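Local coordinates for protein 6-phosphogluconate dehydrogenase (Pseudomonas syringae, PDB 5U5G) that probably catalyses the NADPH-dependent reduction of (2-oxopropyl)phosphonic acid in the biosynthesis of the antibiotic fosfomycin, at residues V61-T66 with P151-F156; S97-E102 with K168-K173; D117-P122 with A137-R142. All coordinates share one frame; numbering follows the deposited sequence.

Contact 1 of 3, residues V61-T66 with P151-F156; sequences VLFVCT and PLLEVF. With NAP (NADP nicotinamide-adenine-dinucleotide phosphate), chain E.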
loop_
_atom_site.group_PDB
_atom_site.type_symbol
_atom_site.label_atom_id
_atom_site.label_comp_id
_atom_site.label_asym_id
_atom_site.label_seq_id
_atom_site.Cartn_x
_atom_site.Cartn_y
_atom_site.Cartn_z
ATOM N N VAL A 61 23.826 -25.321 11.010
ATOM C CA VAL A 61 22.805 -24.509 10.354
ATOM C C VAL A 61 23.445 -23.185 9.967
ATOM O O VAL A 61 24.105 -22.548 10.800
ATOM C CB VAL A 61 21.579 -24.257 11.250
ATOM C CG1 VAL A 61 20.532 -23.448 10.476
ATOM C CG2 VAL A 61 20.981 -25.564 11.741
ATOM N N LEU A 62 23.269 -22.784 8.703
ATOM C CA LEU A 62 23.822 -21.536 8.180
ATOM C C LEU A 62 22.728 -20.711 7.516
ATOM O O LEU A 62 21.817 -21.262 6.882
ATOM C CB LEU A 62 24.929 -21.768 7.139
ATOM C CG LEU A 62 26.007 -22.829 7.324
ATOM C CD1 LEU A 62 26.933 -22.789 6.146
ATOM C CD2 LEU A 62 26.777 -22.579 8.594
ATOM N N PHE A 63 22.827 -19.392 7.654
ATOM C CA PHE A 63 22.012 -18.460 6.888
ATOM C C PHE A 63 22.850 -17.839 5.777
ATOM O O PHE A 63 24.056 -17.621 5.934
ATOM C CB PHE A 63 21.443 -17.342 7.769
ATOM C CG PHE A 63 20.477 -17.813 8.826
ATOM C CD1 PHE A 63 19.121 -17.937 8.543
ATOM C CD2 PHE A 63 20.923 -18.095 10.113
ATOM C CE1 PHE A 63 18.223 -18.359 9.515
ATOM C CE2 PHE A 63 20.037 -18.529 11.093
ATOM C CZ PHE A 63 18.680 -18.660 10.791
ATOM N N VAL A 64 22.194 -17.554 4.655
ATOM C CA VAL A 64 22.794 -16.881 3.507
ATOM C C VAL A 64 21.935 -15.664 3.190
ATOM O O VAL A 64 20.709 -15.784 3.070
ATOM C CB VAL A 64 22.885 -17.806 2.275
ATOM C CG1 VAL A 64 23.463 -17.055 1.062
ATOM C CG2 VAL A 64 23.703 -19.043 2.587
ATOM N N CYS A 65 22.576 -14.494 3.047
ATOM C CA CYS A 65 21.828 -13.280 2.707
ATOM C C CYS A 65 22.718 -12.409 1.813
ATOM O O CYS A 65 23.393 -11.476 2.257
ATOM C CB CYS A 65 21.368 -12.517 3.946
ATOM S SG CYS A 65 20.210 -11.216 3.531
ATOM N N THR A 66 22.726 -12.733 0.526
ATOM C CA THR A 66 23.564 -12.067 -0.459
ATOM C C THR A 66 22.673 -11.513 -1.557
ATOM O O THR A 66 21.471 -11.771 -1.592
ATOM C CB THR A 66 24.598 -13.039 -1.049
ATOM O OG1 THR A 66 23.920 -14.079 -1.768
ATOM C CG2 THR A 66 25.454 -13.674 0.074
ATOM N N PRO A 151 12.136 -22.388 14.933
ATOM C CA PRO A 151 12.388 -21.550 16.117
ATOM C C PRO A 151 13.493 -20.524 15.918
ATOM O O PRO A 151 13.510 -19.521 16.634
ATOM C CB PRO A 151 12.761 -22.571 17.201
ATOM C CG PRO A 151 12.191 -23.851 16.729
ATOM C CD PRO A 151 12.372 -23.811 15.238
ATOM N N LEU A 152 14.419 -20.747 14.981
ATOM C CA LEU A 152 15.427 -19.734 14.666
ATOM C C LEU A 152 14.809 -18.535 13.949
ATOM O O LEU A 152 15.161 -17.382 14.238
ATOM C CB LEU A 152 16.528 -20.348 13.802
ATOM C CG LEU A 152 17.772 -20.994 14.423
ATOM C CD1 LEU A 152 17.542 -21.450 15.845
ATOM C CD2 LEU A 152 18.209 -22.162 13.561
ATOM N N LEU A 153 13.921 -18.790 12.975
ATOM C CA LEU A 153 13.250 -17.698 12.270
ATOM C C LEU A 153 12.444 -16.844 13.231
ATOM O O LEU A 153 12.334 -15.627 13.042
ATOM C CB LEU A 153 12.335 -18.252 11.169
ATOM C CG LEU A 153 12.978 -19.169 10.137
ATOM C CD1 LEU A 153 11.945 -19.706 9.172
ATOM C CD2 LEU A 153 14.091 -18.432 9.392
ATOM N N GLU A 154 11.868 -17.476 14.259
ATOM C CA GLU A 154 11.085 -16.770 15.262
ATOM C C GLU A 154 11.882 -15.648 15.914
ATOM O O GLU A 154 11.305 -14.649 16.356
ATOM C CB GLU A 154 10.605 -17.768 16.326
ATOM C CG GLU A 154 9.712 -17.161 17.398
ATOM C CD GLU A 154 8.442 -16.533 16.814
ATOM O OE1 GLU A 154 8.097 -15.406 17.224
ATOM O OE2 GLU A 154 7.804 -17.193 15.972
ATOM N N VAL A 155 13.207 -15.794 15.986
ATOM C CA VAL A 155 14.019 -14.753 16.606
ATOM C C VAL A 155 13.911 -13.438 15.845
ATOM O O VAL A 155 13.951 -12.362 16.449
ATOM C CB VAL A 155 15.481 -15.221 16.721
ATOM C CG1 VAL A 155 16.356 -14.104 17.285
ATOM C CG2 VAL A 155 15.553 -16.466 17.582
ATOM N N PHE A 156 13.770 -13.484 14.515
ATOM C CA PHE A 156 13.753 -12.243 13.751
ATOM C C PHE A 156 12.535 -12.091 12.840
ATOM O O PHE A 156 12.473 -11.117 12.074
ATOM C CB PHE A 156 15.058 -12.076 12.934
ATOM C CG PHE A 156 15.338 -13.189 11.946
ATOM C CD1 PHE A 156 14.868 -13.117 10.638
ATOM C CD2 PHE A 156 16.122 -14.282 12.311
ATOM C CE1 PHE A 156 15.149 -14.142 9.719
ATOM C CE2 PHE A 156 16.401 -15.300 11.401
ATOM C CZ PHE A 156 15.906 -15.231 10.110
HETATM P PA NAP E . 23.723 -5.441 -0.030
HETATM O O1A NAP E . 24.072 -4.923 -1.376
HETATM O O2A NAP E . 23.572 -4.508 1.146
HETATM O O5B NAP E . 24.790 -6.637 0.404
HETATM C C5B NAP E . 24.864 -7.544 -0.670
HETATM C C4B NAP E . 25.585 -8.800 -0.135
HETATM O O4B NAP E . 25.842 -9.736 -1.181
HETATM C C3B NAP E . 26.944 -8.378 0.530
HETATM O O3B NAP E . 27.215 -9.240 1.593
HETATM C C2B NAP E . 27.927 -8.694 -0.615
HETATM O O2B NAP E . 29.174 -9.013 -0.229
HETATM C C1B NAP E . 27.231 -10.006 -1.156
HETATM N N9A NAP E . 27.718 -10.268 -2.496
HETATM C C8A NAP E . 27.314 -9.695 -3.720
HETATM N N7A NAP E . 28.022 -10.162 -4.784
HETATM C C5A NAP E . 28.925 -11.066 -4.206
HETATM C C6A NAP E . 29.933 -11.878 -4.756
HETATM N N6A NAP E . 30.175 -11.883 -6.107
HETATM N N1A NAP E . 30.699 -12.681 -3.974
HETATM C C2A NAP E . 30.422 -12.644 -2.634
HETATM N N3A NAP E . 29.500 -11.936 -1.967
HETATM C C4A NAP E . 28.749 -11.140 -2.788
HETATM O O3 NAP E . 22.291 -6.146 -0.415
HETATM P PN NAP E . 21.233 -6.216 0.785
HETATM O O1N NAP E . 21.795 -6.768 2.035
HETATM O O2N NAP E . 20.217 -5.096 0.753
HETATM O O5D NAP E . 20.202 -7.511 0.231
HETATM C C5D NAP E . 20.754 -8.732 0.449
HETATM C C4D NAP E . 19.684 -9.755 0.118
HETATM O O4D NAP E . 18.516 -9.533 0.951
HETATM C C3D NAP E . 19.214 -9.553 -1.384
HETATM O O3D NAP E . 18.946 -10.809 -1.938
HETATM C C2D NAP E . 17.946 -8.740 -1.239
HETATM O O2D NAP E . 17.014 -8.972 -2.263
HETATM C C1D NAP E . 17.396 -9.335 0.097
HETATM N N1N NAP E . 16.501 -8.408 0.762
HETATM C C2N NAP E . 16.907 -7.091 1.107
HETATM C C3N NAP E . 16.033 -6.290 1.811
HETATM C C7N NAP E . 16.427 -4.937 2.213
HETATM O O7N NAP E . 15.696 -4.202 2.880
HETATM N N7N NAP E . 17.686 -4.465 1.889
HETATM C C4N NAP E . 14.679 -6.781 2.253
HETATM C C5N NAP E . 14.366 -8.144 1.822
HETATM C C6N NAP E . 15.226 -8.876 1.114
HETATM P P2B NAP E . 30.299 -7.574 0.042
HETATM O O1X NAP E . 29.746 -7.101 1.350
HETATM O O2X NAP E . 31.677 -8.243 0.076
HETATM O O3X NAP E . 29.964 -6.763 -1.187
#
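F63 meets F156 in an offset edge-to-face arrangement, the edge of the F156 ring directed toward the face of F63. The ring centroids lie 5.8 Å apart and the planes stand at 75°, with F63 CE1 coming to 3.9 Å from F156 CZ. The two side chains approach from opposite directions. F156 reaches the strand because its CG sits between its own backbone N and carbonyl carbon (chi1 59°), a setting that also lays one ring face over L153 O.

Two leucines of the helix fill in along the rim of F63. L152 CB lies 4.1 Å from F63 CZ, and the methyl CD2 of L153 is the same 4.1 Å from F63 CE1; both sit near the plane of the ring. Farther back along the strand, CG1 of V61 touches CD2 of L152 at 4.1 Å, the two side chains meeting at a slant. The interaction between the segments is therefore wholly apolar, made by alternate strand residues, V61 and F63, that turn the same way toward the helix.

Past V64 the chain leaves the strand and reaches the cofactor. The nicotinamide ribose hydroxyl O3D of NADP donates a hydrogen bond of 2.7 Å to T66 O, while C65 SG lies 3.5 Å from the ring oxygen O4D of the same ribose, so that the end of the strand borders the dinucleotide as in Rossmann-type domains.

Strand 61-64 runs between strands 5-8 and 92-95, bonded through its backbone to both, and segment 151-156 of helix 143-156 crosses it at -42°, the axes of the two short segments 11.9 Å apart. V94 of strand 92-95 also touches F63 and L153, and helix 12-23 packs I17, R20 and L21 against F156.

Contact 2 of 3, residues S97-E102 with K168-K173; sequences STIAPE and KAQRLK. With NAP (NADP nicotinamide-adenine-dinucleotide phosphate), chain E; 7VD ((2-oxopropyl)phosphonic acid), chain F.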
loop_
_atom_site.group_PDB
_atom_site.type_symbol
_atom_site.label_atom_id
_atom_site.label_comp_id
_atom_site.label_asym_id
_atom_site.label_seq_id
_atom_site.Cartn_x
_atom_site.Cartn_y
_atom_site.Cartn_z
ATOM N N SER A 97 18.077 -14.833 0.685
ATOM C CA SER A 97 18.224 -13.971 -0.478
ATOM C C SER A 97 16.988 -14.053 -1.364
ATOM O O SER A 97 16.213 -15.012 -1.316
ATOM C CB SER A 97 19.465 -14.363 -1.292
ATOM O OG SER A 97 20.578 -14.597 -0.434
ATOM N N THR A 98 16.817 -13.037 -2.196
ATOM C CA THR A 98 15.825 -13.088 -3.257
ATOM C C THR A 98 16.545 -13.490 -4.535
ATOM O O THR A 98 17.414 -12.760 -5.019
ATOM C CB THR A 98 15.095 -11.756 -3.414
ATOM O OG1 THR A 98 14.514 -11.398 -2.152
ATOM C CG2 THR A 98 13.988 -11.904 -4.444
ATOM N N ILE A 99 16.205 -14.673 -5.055
ATOM C CA ILE A 99 16.879 -15.260 -6.206
ATOM C C ILE A 99 15.815 -15.853 -7.119
ATOM O O ILE A 99 14.660 -16.033 -6.723
ATOM C CB ILE A 99 17.890 -16.362 -5.807
ATOM C CG1 ILE A 99 17.161 -17.504 -5.097
ATOM C CG2 ILE A 99 19.013 -15.817 -4.920
ATOM C CD1 ILE A 99 18.070 -18.701 -4.819
ATOM N N ALA A 100 16.226 -16.163 -8.350
ATOM C CA ALA A 100 15.320 -16.742 -9.334
ATOM C C ALA A 100 14.753 -18.069 -8.828
ATOM O O ALA A 100 15.478 -18.861 -8.211
ATOM C CB ALA A 100 16.055 -16.955 -10.657
ATOM N N PRO A 101 13.458 -18.325 -9.037
ATOM C CA PRO A 101 12.864 -19.586 -8.554
ATOM C C PRO A 101 13.550 -20.830 -9.098
ATOM O O PRO A 101 13.728 -21.799 -8.354
ATOM C CB PRO A 101 11.396 -19.480 -9.024
ATOM C CG PRO A 101 11.138 -17.975 -9.084
ATOM C CD PRO A 101 12.449 -17.400 -9.587
ATOM N N GLU A 102 13.972 -20.823 -10.366
ATOM C CA GLU A 102 14.677 -21.983 -10.909
ATOM C C GLU A 102 16.047 -22.183 -10.247
ATOM O O GLU A 102 16.474 -23.329 -10.057
ATOM C CB GLU A 102 14.811 -21.868 -12.443
ATOM C CG GLU A 102 15.631 -20.670 -12.958
ATOM C CD GLU A 102 14.783 -19.409 -13.238
ATOM O OE1 GLU A 102 13.614 -19.334 -12.761
ATOM O OE2 GLU A 102 15.296 -18.498 -13.946
ATOM N N LYS A 168 8.523 -21.871 -4.856
ATOM C CA LYS A 168 7.270 -21.141 -4.665
ATOM C C LYS A 168 7.478 -19.894 -3.815
ATOM O O LYS A 168 6.873 -18.849 -4.082
ATOM C CB LYS A 168 6.209 -22.042 -4.032
ATOM C CG LYS A 168 4.850 -21.349 -3.868
ATOM C CD LYS A 168 3.717 -22.350 -3.584
ATOM C CE LYS A 168 2.383 -21.640 -3.536
ATOM N NZ LYS A 168 1.259 -22.558 -3.262
ATOM N N ALA A 169 8.313 -19.987 -2.775
ATOM C CA ALA A 169 8.587 -18.813 -1.956
ATOM C C ALA A 169 9.192 -17.694 -2.789
ATOM O O ALA A 169 8.813 -16.526 -2.639
ATOM C CB ALA A 169 9.507 -19.180 -0.787
ATOM N N GLN A 170 10.128 -18.024 -3.689
ATOM C CA GLN A 170 10.725 -16.968 -4.503
ATOM C C GLN A 170 9.709 -16.393 -5.478
ATOM O O GLN A 170 9.717 -15.188 -5.741
ATOM C CB GLN A 170 11.955 -17.470 -5.263
ATOM C CG GLN A 170 13.167 -17.807 -4.376
ATOM C CD GLN A 170 13.737 -16.597 -3.642
ATOM O OE1 GLN A 170 13.432 -15.445 -3.964
ATOM N NE2 GLN A 170 14.575 -16.856 -2.663
ATOM N N ARG A 171 8.834 -17.239 -6.027
ATOM C CA ARG A 171 7.786 -16.739 -6.912
ATOM C C ARG A 171 6.948 -15.684 -6.209
ATOM O O ARG A 171 6.692 -14.608 -6.761
ATOM C CB ARG A 171 6.904 -17.895 -7.394
ATOM C CG ARG A 171 7.626 -18.837 -8.340
ATOM C CD ARG A 171 6.789 -20.046 -8.773
ATOM N NE ARG A 171 7.599 -20.860 -9.679
ATOM C CZ ARG A 171 8.183 -22.015 -9.361
ATOM N NH1 ARG A 171 8.016 -22.562 -8.162
ATOM N NH2 ARG A 171 8.918 -22.641 -10.264
ATOM N N LEU A 172 6.531 -15.973 -4.971
ATOM C CA LEU A 172 5.700 -15.049 -4.206
ATOM C C LEU A 172 6.464 -13.783 -3.815
ATOM O O LEU A 172 5.910 -12.673 -3.853
ATOM C CB LEU A 172 5.171 -15.768 -2.969
ATOM C CG LEU A 172 4.118 -16.827 -3.307
ATOM C CD1 LEU A 172 3.998 -17.832 -2.176
ATOM C CD2 LEU A 172 2.786 -16.135 -3.582
ATOM N N LYS A 173 7.728 -13.932 -3.416
ATOM C CA LYS A 173 8.528 -12.780 -3.020
ATOM C C LYS A 173 8.704 -11.807 -4.179
ATOM O O LYS A 173 8.548 -10.592 -4.005
ATOM C CB LYS A 173 9.898 -13.251 -2.495
ATOM C CG LYS A 173 10.965 -12.131 -2.353
ATOM C CD LYS A 173 10.645 -11.178 -1.177
ATOM C CE LYS A 173 11.728 -10.062 -1.049
ATOM N NZ LYS A 173 11.283 -8.946 -0.148
HETATM P PA NAP E . 23.723 -5.441 -0.030
HETATM O O1A NAP E . 24.072 -4.923 -1.376
HETATM O O2A NAP E . 23.572 -4.508 1.146
HETATM O O5B NAP E . 24.790 -6.637 0.404
HETATM C C5B NAP E . 24.864 -7.544 -0.670
HETATM C C4B NAP E . 25.585 -8.800 -0.135
HETATM O O4B NAP E . 25.842 -9.736 -1.181
HETATM C C3B NAP E . 26.944 -8.378 0.530
HETATM O O3B NAP E . 27.215 -9.240 1.593
HETATM C C2B NAP E . 27.927 -8.694 -0.615
HETATM O O2B NAP E . 29.174 -9.013 -0.229
HETATM C C1B NAP E . 27.231 -10.006 -1.156
HETATM N N9A NAP E . 27.718 -10.268 -2.496
HETATM C C8A NAP E . 27.314 -9.695 -3.720
HETATM N N7A NAP E . 28.022 -10.162 -4.784
HETATM C C5A NAP E . 28.925 -11.066 -4.206
HETATM C C6A NAP E . 29.933 -11.878 -4.756
HETATM N N6A NAP E . 30.175 -11.883 -6.107
HETATM N N1A NAP E . 30.699 -12.681 -3.974
HETATM C C2A NAP E . 30.422 -12.644 -2.634
HETATM N N3A NAP E . 29.500 -11.936 -1.967
HETATM C C4A NAP E . 28.749 -11.140 -2.788
HETATM O O3 NAP E . 22.291 -6.146 -0.415
HETATM P PN NAP E . 21.233 -6.216 0.785
HETATM O O1N NAP E . 21.795 -6.768 2.035
HETATM O O2N NAP E . 20.217 -5.096 0.753
HETATM O O5D NAP E . 20.202 -7.511 0.231
HETATM C C5D NAP E . 20.754 -8.732 0.449
HETATM C C4D NAP E . 19.684 -9.755 0.118
HETATM O O4D NAP E . 18.516 -9.533 0.951
HETATM C C3D NAP E . 19.214 -9.553 -1.384
HETATM O O3D NAP E . 18.946 -10.809 -1.938
HETATM C C2D NAP E . 17.946 -8.740 -1.239
HETATM O O2D NAP E . 17.014 -8.972 -2.263
HETATM C C1D NAP E . 17.396 -9.335 0.097
HETATM N N1N NAP E . 16.501 -8.408 0.762
HETATM C C2N NAP E . 16.907 -7.091 1.107
HETATM C C3N NAP E . 16.033 -6.290 1.811
HETATM C C7N NAP E . 16.427 -4.937 2.213
HETATM O O7N NAP E . 15.696 -4.202 2.880
HETATM N N7N NAP E . 17.686 -4.465 1.889
HETATM C C4N NAP E . 14.679 -6.781 2.253
HETATM C C5N NAP E . 14.366 -8.144 1.822
HETATM C C6N NAP E . 15.226 -8.876 1.114
HETATM P P2B NAP E . 30.299 -7.574 0.042
HETATM O O1X NAP E . 29.746 -7.101 1.350
HETATM O O2X NAP E . 31.677 -8.243 0.076
HETATM O O3X NAP E . 29.964 -6.763 -1.187
HETATM P P1 7VD F . 11.432 -5.369 1.578
HETATM C C1 7VD F . 12.899 -4.905 0.616
HETATM O O2 7VD F . 10.565 -6.419 0.925
HETATM O O3 7VD F . 11.793 -5.801 2.980
HETATM O O4 7VD F . 10.716 -4.041 1.614
HETATM C C6 7VD F . 13.224 -5.769 -0.575
HETATM O O7 7VD F . 13.033 -6.985 -0.554
HETATM C C8 7VD F . 13.787 -5.049 -1.770
#
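Q170 enters the loop 97-99 with both ends of its amide. Its NE2 donates to S97 O at 2.8 Å in a fairly straight bond (163° at the hydrogen), with S97 O close to the amide plane. Its OE1 accepts from I99 N at 3.1 Å, but here the donor stands well above the carbonyl plane. These two bonds fix the rotation of the amide, and the bend at chi2 (-64°) folds the chain back to place it there.

Van der Waals contacts flank this pair of bonds. I99 CG1 lies 3.6 Å from Q170 NE2, and T98 CG2 lies 3.6 Å from Q170 OE1, near the amide plane. At the start of helix 101-113, P101 CG rests 3.7 Å from R171 CG, while P101 CB lies over one face of the R171 guanidinium, near its rim. That guanidinium forms a salt bridge with E105.

Contacts with the ligands lie at the far end. T98 N donates to O3D of the nicotinamide ribose of NADP at 3.1 Å. K173, crossing T98 at about a right angle with its CE 3.3 Å from T98 OG1, extends its amine to the ketone oxygen O7 of (2-oxopropyl)phosphonic acid, a hydrogen bond of 2.7 Å. V123 O and N177 OD1 also accept from K173 NZ and would help to hold it in position.

The arrangement joins the Rossmann-type cofactor domain to the long helix 168-196 at the active-site cleft, consistent with the 6-phosphogluconate/3-hydroxyisobutyrate dehydrogenase family.

Contact 3 of 3, residues D117-P122 with A137-R142; sequences DYIECP and AIVSGR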
loop_
_atom_site.group_PDB
_atom_site.type_symbol
_atom_site.label_atom_id
_atom_site.label_comp_id
_atom_site.label_asym_id
_atom_site.label_seq_id
_atom_site.Cartn_x
_atom_site.Cartn_y
_atom_site.Cartn_z
ATOM N N ASP A 117 19.764 -30.151 3.536
ATOM C CA ASP A 117 18.502 -29.470 3.268
ATOM C C ASP A 117 18.718 -28.001 2.941
ATOM O O ASP A 117 19.301 -27.259 3.739
ATOM C CB ASP A 117 17.542 -29.568 4.449
ATOM C CG ASP A 117 16.665 -30.799 4.374
ATOM O OD1 ASP A 117 15.633 -30.755 3.659
ATOM O OD2 ASP A 117 17.018 -31.800 5.026
ATOM N N TYR A 118 18.224 -27.587 1.778
ATOM C CA TYR A 118 18.070 -26.176 1.445
ATOM C C TYR A 118 16.714 -25.700 1.957
ATOM O O TYR A 118 15.690 -26.341 1.692
ATOM C CB TYR A 118 18.178 -25.986 -0.071
ATOM C CG TYR A 118 18.220 -24.545 -0.566
ATOM C CD1 TYR A 118 19.350 -23.754 -0.368
ATOM C CD2 TYR A 118 17.148 -23.999 -1.276
ATOM C CE1 TYR A 118 19.406 -22.447 -0.841
ATOM C CE2 TYR A 118 17.188 -22.692 -1.750
ATOM C CZ TYR A 118 18.320 -21.921 -1.526
ATOM O OH TYR A 118 18.365 -20.628 -1.995
ATOM N N ILE A 119 16.707 -24.608 2.719
ATOM C CA ILE A 119 15.473 -23.920 3.099
ATOM C C ILE A 119 15.458 -22.581 2.373
ATOM O O ILE A 119 16.319 -21.720 2.604
ATOM C CB ILE A 119 15.345 -23.740 4.615
ATOM C CG1 ILE A 119 15.212 -25.102 5.318
ATOM C CG2 ILE A 119 14.137 -22.867 4.953
ATOM C CD1 ILE A 119 13.972 -25.903 4.917
ATOM N N GLU A 120 14.495 -22.429 1.472
ATOM C CA GLU A 120 14.309 -21.235 0.657
ATOM C C GLU A 120 13.453 -20.257 1.460
ATOM O O GLU A 120 12.268 -20.504 1.676
ATOM C CB GLU A 120 13.659 -21.656 -0.663
ATOM C CG GLU A 120 13.078 -20.591 -1.567
ATOM C CD GLU A 120 12.248 -21.206 -2.709
ATOM O OE1 GLU A 120 12.400 -22.417 -2.999
ATOM O OE2 GLU A 120 11.427 -20.484 -3.303
ATOM N N CYS A 121 14.055 -19.160 1.943
ATOM C CA CYS A 121 13.415 -18.310 2.957
ATOM C C CYS A 121 13.575 -16.820 2.643
ATOM O O CYS A 121 14.182 -16.067 3.417
ATOM C CB CYS A 121 13.984 -18.641 4.341
ATOM S SG CYS A 121 13.067 -17.954 5.750
ATOM N N PRO A 122 13.021 -16.342 1.522
ATOM C CA PRO A 122 13.041 -14.893 1.275
ATOM C C PRO A 122 12.229 -14.174 2.345
ATOM O O PRO A 122 11.328 -14.753 2.959
ATOM C CB PRO A 122 12.413 -14.747 -0.118
ATOM C CG PRO A 122 11.582 -16.007 -0.313
ATOM C CD PRO A 122 12.350 -17.085 0.429
ATOM N N ALA A 137 8.509 -13.925 6.611
ATOM C CA ALA A 137 9.230 -14.919 5.829
ATOM C C ALA A 137 8.254 -15.710 4.964
ATOM O O ALA A 137 7.097 -15.930 5.342
ATOM C CB ALA A 137 10.030 -15.867 6.738
ATOM N N ILE A 138 8.726 -16.093 3.777
ATOM C CA ILE A 138 8.054 -17.044 2.893
ATOM C C ILE A 138 9.004 -18.219 2.714
ATOM O O ILE A 138 10.172 -18.021 2.371
ATOM C CB ILE A 138 7.712 -16.419 1.529
ATOM C CG1 ILE A 138 7.265 -14.965 1.701
ATOM C CG2 ILE A 138 6.682 -17.286 0.788
ATOM C CD1 ILE A 138 7.438 -14.121 0.442
ATOM N N VAL A 139 8.526 -19.431 2.963
ATOM C CA VAL A 139 9.424 -20.564 3.176
ATOM C C VAL A 139 9.021 -21.727 2.288
ATOM O O VAL A 139 7.872 -22.188 2.344
ATOM C CB VAL A 139 9.440 -21.015 4.651
ATOM C CG1 VAL A 139 10.444 -22.145 4.848
ATOM C CG2 VAL A 139 9.752 -19.850 5.570
ATOM N N SER A 140 9.977 -22.223 1.500
ATOM C CA SER A 140 9.812 -23.454 0.743
ATOM C C SER A 140 10.892 -24.449 1.150
ATOM O O SER A 140 12.014 -24.067 1.503
ATOM C CB SER A 140 9.901 -23.216 -0.767
ATOM O OG SER A 140 8.846 -22.408 -1.233
ATOM N N GLY A 141 10.554 -25.728 1.066
ATOM C CA GLY A 141 11.473 -26.776 1.442
ATOM C C GLY A 141 10.798 -27.874 2.243
ATOM O O GLY A 141 9.580 -27.849 2.464
ATOM N N ARG A 142 11.621 -28.848 2.725
ATOM C CA ARG A 142 11.037 -30.044 3.297
ATOM C C ARG A 142 10.617 -29.805 4.744
ATOM O O ARG A 142 11.241 -29.011 5.459
ATOM C CB ARG A 142 12.029 -31.193 3.217
ATOM C CG ARG A 142 12.501 -31.454 1.800
ATOM C CD ARG A 142 12.779 -32.940 1.580
ATOM N NE ARG A 142 13.321 -33.516 2.791
ATOM C CZ ARG A 142 13.420 -34.825 2.996
ATOM N NH1 ARG A 142 13.023 -35.682 2.053
ATOM N NH2 ARG A 142 13.919 -35.296 4.136
HETATM O O HOH W 1 14.497 -28.645 2.195
#
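An antiparallel pairing of strand 117-124 with strand 135-139 extends the nucleotide-binding sheet here, and E120 and S140 form its hydrogen-bonded pair. E120 N donates to S140 O at 3.0 Å, and S140 N returns a bond to E120 O at 2.9 Å. A third bond, from I138 N to P122 O, is 3.0 Å long and nearly straight. CA-H...O contacts, such as V139 CA to E120 O at 3.2 Å, fill in between.

On one face, C121 SG lies between A137 CB and V139 CG2, 3.8 Å from each, and I119 CG2 meets V139 CG1. The other face carries E120, whose extended chain (chi1 167°) runs alongside S140 CB; its OE1 is hydrogen-bonded to G167 N and H108 NE2, and S140 OG to V163 O.

Where the strands part, a water donates to D117 OD1 and Y118 O and accepts from R142 N. The water thus joins the D117 side chain to the backbone of R142; the side chains themselves make only a long salt bridge, D117 OD1 to R142 NE at 3.7 Å.

Strand 92-95 bonds to the other edge of 117-121, helix 143-156 packs against I119, C121 and V139, and helix 168-196 lies against E120, P122 and I138.

How the contacts relate
Contacts 1 and 3 lie on one sheet, their centres about 10 Å apart, and are joined through helix 143-156, which supplies one side of contact 1 and packs against contact 3: L153 CD2 touches C121 SG at 3.8 Å. Contact 2 is about 10 Å, centre to centre, from contact 3. Contact 3 grips the first turn of helix 168-196: E120 OE2 lies 2.8 Å from Q170 N and S140 OG 2.9 Å from A169 N, both probable hydrogen bonds. Contacts 1 and 2 are about 17 Å apart by centres, yet S97 OG probably bonds to T66 N at 3.0 Å, and both reach the O3D hydroxyl of NADP. Contact 2 alone touches the phosphonate ligand.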